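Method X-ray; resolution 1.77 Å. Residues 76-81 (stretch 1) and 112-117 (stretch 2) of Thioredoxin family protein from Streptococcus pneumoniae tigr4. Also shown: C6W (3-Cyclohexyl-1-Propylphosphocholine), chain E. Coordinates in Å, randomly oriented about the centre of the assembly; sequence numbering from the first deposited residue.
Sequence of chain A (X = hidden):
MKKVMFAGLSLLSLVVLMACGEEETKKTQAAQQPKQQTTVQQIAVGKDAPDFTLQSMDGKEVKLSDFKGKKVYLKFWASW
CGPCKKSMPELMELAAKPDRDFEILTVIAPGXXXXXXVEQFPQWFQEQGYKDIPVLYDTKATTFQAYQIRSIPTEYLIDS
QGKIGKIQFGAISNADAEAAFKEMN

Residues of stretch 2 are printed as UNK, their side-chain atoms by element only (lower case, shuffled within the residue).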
# COMPACT_ATOMS: atom_id res chain seq x y z
N PHE A 76 3.13 0.13 -2.59
CA PHE A 76 4.49 -0.23 -2.22
C PHE A 76 5.35 1.01 -2.33
O PHE A 76 5.31 1.69 -3.36
CB PHE A 76 5.02 -1.34 -3.16
CG PHE A 76 4.34 -2.67 -2.96
CD1 PHE A 76 3.12 -2.95 -3.58
CD2 PHE A 76 4.89 -3.63 -2.13
CE1 PHE A 76 2.49 -4.12 -3.39
CE2 PHE A 76 4.26 -4.82 -1.94
CZ PHE A 76 3.05 -5.08 -2.57
N TRP A 77 6.12 1.29 -1.30
CA TRP A 77 6.90 2.52 -1.26
C TRP A 77 8.14 2.42 -0.37
O TRP A 77 8.41 1.39 0.21
CB TRP A 77 6.02 3.68 -0.83
CG TRP A 77 5.51 3.67 0.60
CD1 TRP A 77 4.61 2.82 1.15
CD2 TRP A 77 5.88 4.60 1.64
NE1 TRP A 77 4.40 3.14 2.48
CE2 TRP A 77 5.16 4.23 2.80
CE3 TRP A 77 6.74 5.69 1.70
CZ2 TRP A 77 5.28 4.93 4.00
CZ3 TRP A 77 6.85 6.39 2.89
CH2 TRP A 77 6.13 6.01 4.02
N ALA A 78 8.89 3.51 -0.31
CA ALA A 78 10.08 3.58 0.54
C ALA A 78 10.30 5.02 0.97
O ALA A 78 10.02 5.95 0.21
CB ALA A 78 11.29 3.06 -0.20
N SER A 79 10.83 5.19 2.18
CA SER A 79 11.06 6.51 2.76
C SER A 79 12.12 7.27 1.98
O SER A 79 12.09 8.49 2.01
CB SER A 79 11.48 6.40 4.23
OG SER A 79 12.80 5.88 4.33
N TRP A 80 13.02 6.57 1.29
CA TRP A 80 14.09 7.22 0.53
C TRP A 80 13.69 7.71 -0.84
O TRP A 80 14.45 8.38 -1.51
CB TRP A 80 15.31 6.28 0.36
CG TRP A 80 15.01 4.90 -0.13
CD1 TRP A 80 14.93 3.76 0.63
CD2 TRP A 80 14.76 4.49 -1.49
NE1 TRP A 80 14.65 2.69 -0.17
CE2 TRP A 80 14.53 3.10 -1.47
CE3 TRP A 80 14.72 5.16 -2.71
CZ2 TRP A 80 14.26 2.37 -2.62
CZ3 TRP A 80 14.45 4.44 -3.86
CH2 TRP A 80 14.22 3.06 -3.81
N CYS A 81 12.48 7.37 -1.25
CA CYS A 81 11.95 7.65 -2.58
C CYS A 81 11.16 8.98 -2.55
O CYS A 81 10.15 9.07 -1.85
CB CYS A 81 11.06 6.45 -2.94
SG CYS A 81 9.80 6.64 -4.23
N UNK A 112 15.73 -2.80 4.34
CA UNK A 112 16.15 -3.45 3.11
C UNK A 112 16.47 -2.43 2.04
O UNK A 112 15.69 -1.50 1.78
c UNK A 112 15.47 -5.01 1.28
c UNK A 112 15.10 -4.47 2.64
c UNK A 112 15.05 -5.60 3.67
c UNK A 112 13.93 -6.49 3.53
N UNK A 113 17.65 -2.62 1.44
CA UNK A 113 18.15 -1.78 0.36
C UNK A 113 18.01 -0.30 0.68
O UNK A 113 17.54 0.50 -0.14
c UNK A 113 18.40 -2.06 -2.14
c UNK A 113 19.45 -3.17 -2.14
n UNK A 113 20.34 -3.14 -3.12
o UNK A 113 19.47 -4.03 -1.25
c UNK A 113 17.45 -2.11 -0.97
N UNK A 114 18.41 0.07 1.89
CA UNK A 114 18.46 1.46 2.27
C UNK A 114 17.28 1.99 3.05
O UNK A 114 17.35 3.10 3.54
N UNK A 115 16.19 1.23 3.16
CA UNK A 115 15.08 1.66 3.99
C UNK A 115 15.53 1.75 5.44
O UNK A 115 16.49 1.09 5.87
o UNK A 115 12.43 3.42 4.95
c UNK A 115 12.65 1.06 4.61
o UNK A 115 11.41 2.53 3.20
c UNK A 115 13.90 0.69 3.85
c UNK A 115 12.12 2.43 4.23
N UNK A 116 14.82 2.59 6.18
CA UNK A 116 15.04 2.80 7.60
C UNK A 116 14.80 1.54 8.41
O UNK A 116 14.02 0.68 8.01
c UNK A 116 14.15 7.71 7.16
c UNK A 116 14.11 3.94 8.07
c UNK A 116 13.64 6.43 7.82
c UNK A 116 14.59 5.29 7.54
n UNK A 116 15.43 8.17 7.74
N UNK A 117 15.44 1.46 9.56
CA UNK A 117 15.24 0.30 10.41
C UNK A 117 13.84 0.35 11.01
O UNK A 117 13.19 1.39 11.03
c UNK A 117 17.66 0.22 11.04
o UNK A 117 16.03 1.47 12.36
c UNK A 117 16.22 0.29 11.56
C2 C6W E . 18.78 5.08 -2.81
C3 C6W E . 18.67 3.11 -1.05
C1 C6W E . 20.34 3.29 -2.79
C4 C6W E . 17.89 3.33 -2.84
C5 C6W E . 18.12 2.56 -4.16
C10 C6W E . 13.14 -1.93 -3.19
CAI C6W E . 14.69 -3.82 -3.61
C13 C6W E . 14.02 -4.58 -2.48
C6 C6W E . 17.43 -1.39 -5.40
C7 C6W E . 16.17 -1.03 -4.59
C9 C6W E . 14.27 -2.56 -3.95
O3 C6W E . 19.95 1.39 -6.24
P C6W E . 19.23 0.50 -5.26
O4 C6W E . 20.32 -0.46 -4.92
O1 C6W E . 18.76 1.33 -3.98
N C6W E . 19.13 3.84 -2.22
O2 C6W E . 17.99 -0.22 -5.96
C8 C6W E . 14.94 -1.82 -5.09
C12 C6W E . 12.97 -3.99 -1.77
C11 C6W E . 12.52 -2.63 -2.14
O HOH W 1 10.72 0.31 1.71
O HOH W 2 13.40 -0.42 0.56

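Position 112 carries four carbons, forked at the first, with one arm two carbons long, a pattern that belongs to isoleucine. The end of this side chain leads away from stretch 1, and Ile112 makes no direct contact; its O accepts a hydrogen bond from the N of position 115 (3.1 Å), closing a type I' turn.

Position 113 has three carbons in a row, the third bearing one oxygen and one nitrogen, and its backbone O lies 3.6 Å from Trp80 NE1. A terminal amide on a chain of this length is glutamine. The end of the side chain leads away from stretch 1 and reaches the ligand, where Gln113 NE2 donates a hydrogen bond to C6W O4 (3.2 Å). An amide suits this place because its NH2 can donate to a phosphate oxygen.

Position 114 has no side-chain atoms; its backbone C packs 3.8 Å from Trp80 CD1. It is glycine. With phi/psi of 98/-10, a CB would be jammed against the carbonyl O of the preceding residue; it would also fall 2.2 Å from C6W C3. Gly114 thus lets the turn form and leaves room for the choline end of the ligand.

Position 115 shows three carbons, the third carrying two oxygens. The chain starts out sideways, but its end comes nearer to stretch 1, placing one oxygen 2.9 Å from Ser79 N and the other 2.6 Å from Ser79 OG. A carboxylate on a chain of this length is glutamate. Glu115 OE1 accepts from Ser79 N and OE2 from Ser79 OG; Glu115 OE2 also accepts from the N of position 116 (2.8 Å), so this buried carboxylate is well supplied with donors.

Position 116 is an unbranched run of four carbons ending in nitrogen, and one chain carbon passes 3.6 Å from Ser79 OG. This is lysine, and the aliphatic part of Lys116 packs against the serine.

Position 117 has one carbon carrying an oxygen and a carbon, the branched pattern of threonine. Too far from stretch 1 to touch it, Thr117 caps a backbone N just past the stretch, ahead of a helix.

The contact works as a carboxylate clasp beside an aromatic wall. Glu115 grips both the backbone and the hydroxyl of Ser79, and a water bridges Trp77 O (3.0 Å) and Glu115 OE1 (2.8 Å). Alongside, Trp80 presents its edge to Glu115 N (3.8 Å from CD1) and one face to C6W C4 (3.6 Å from CD2), so the two stretches together line the phosphocholine ligand's site.

Stretch 2 112-117: IQGEKT
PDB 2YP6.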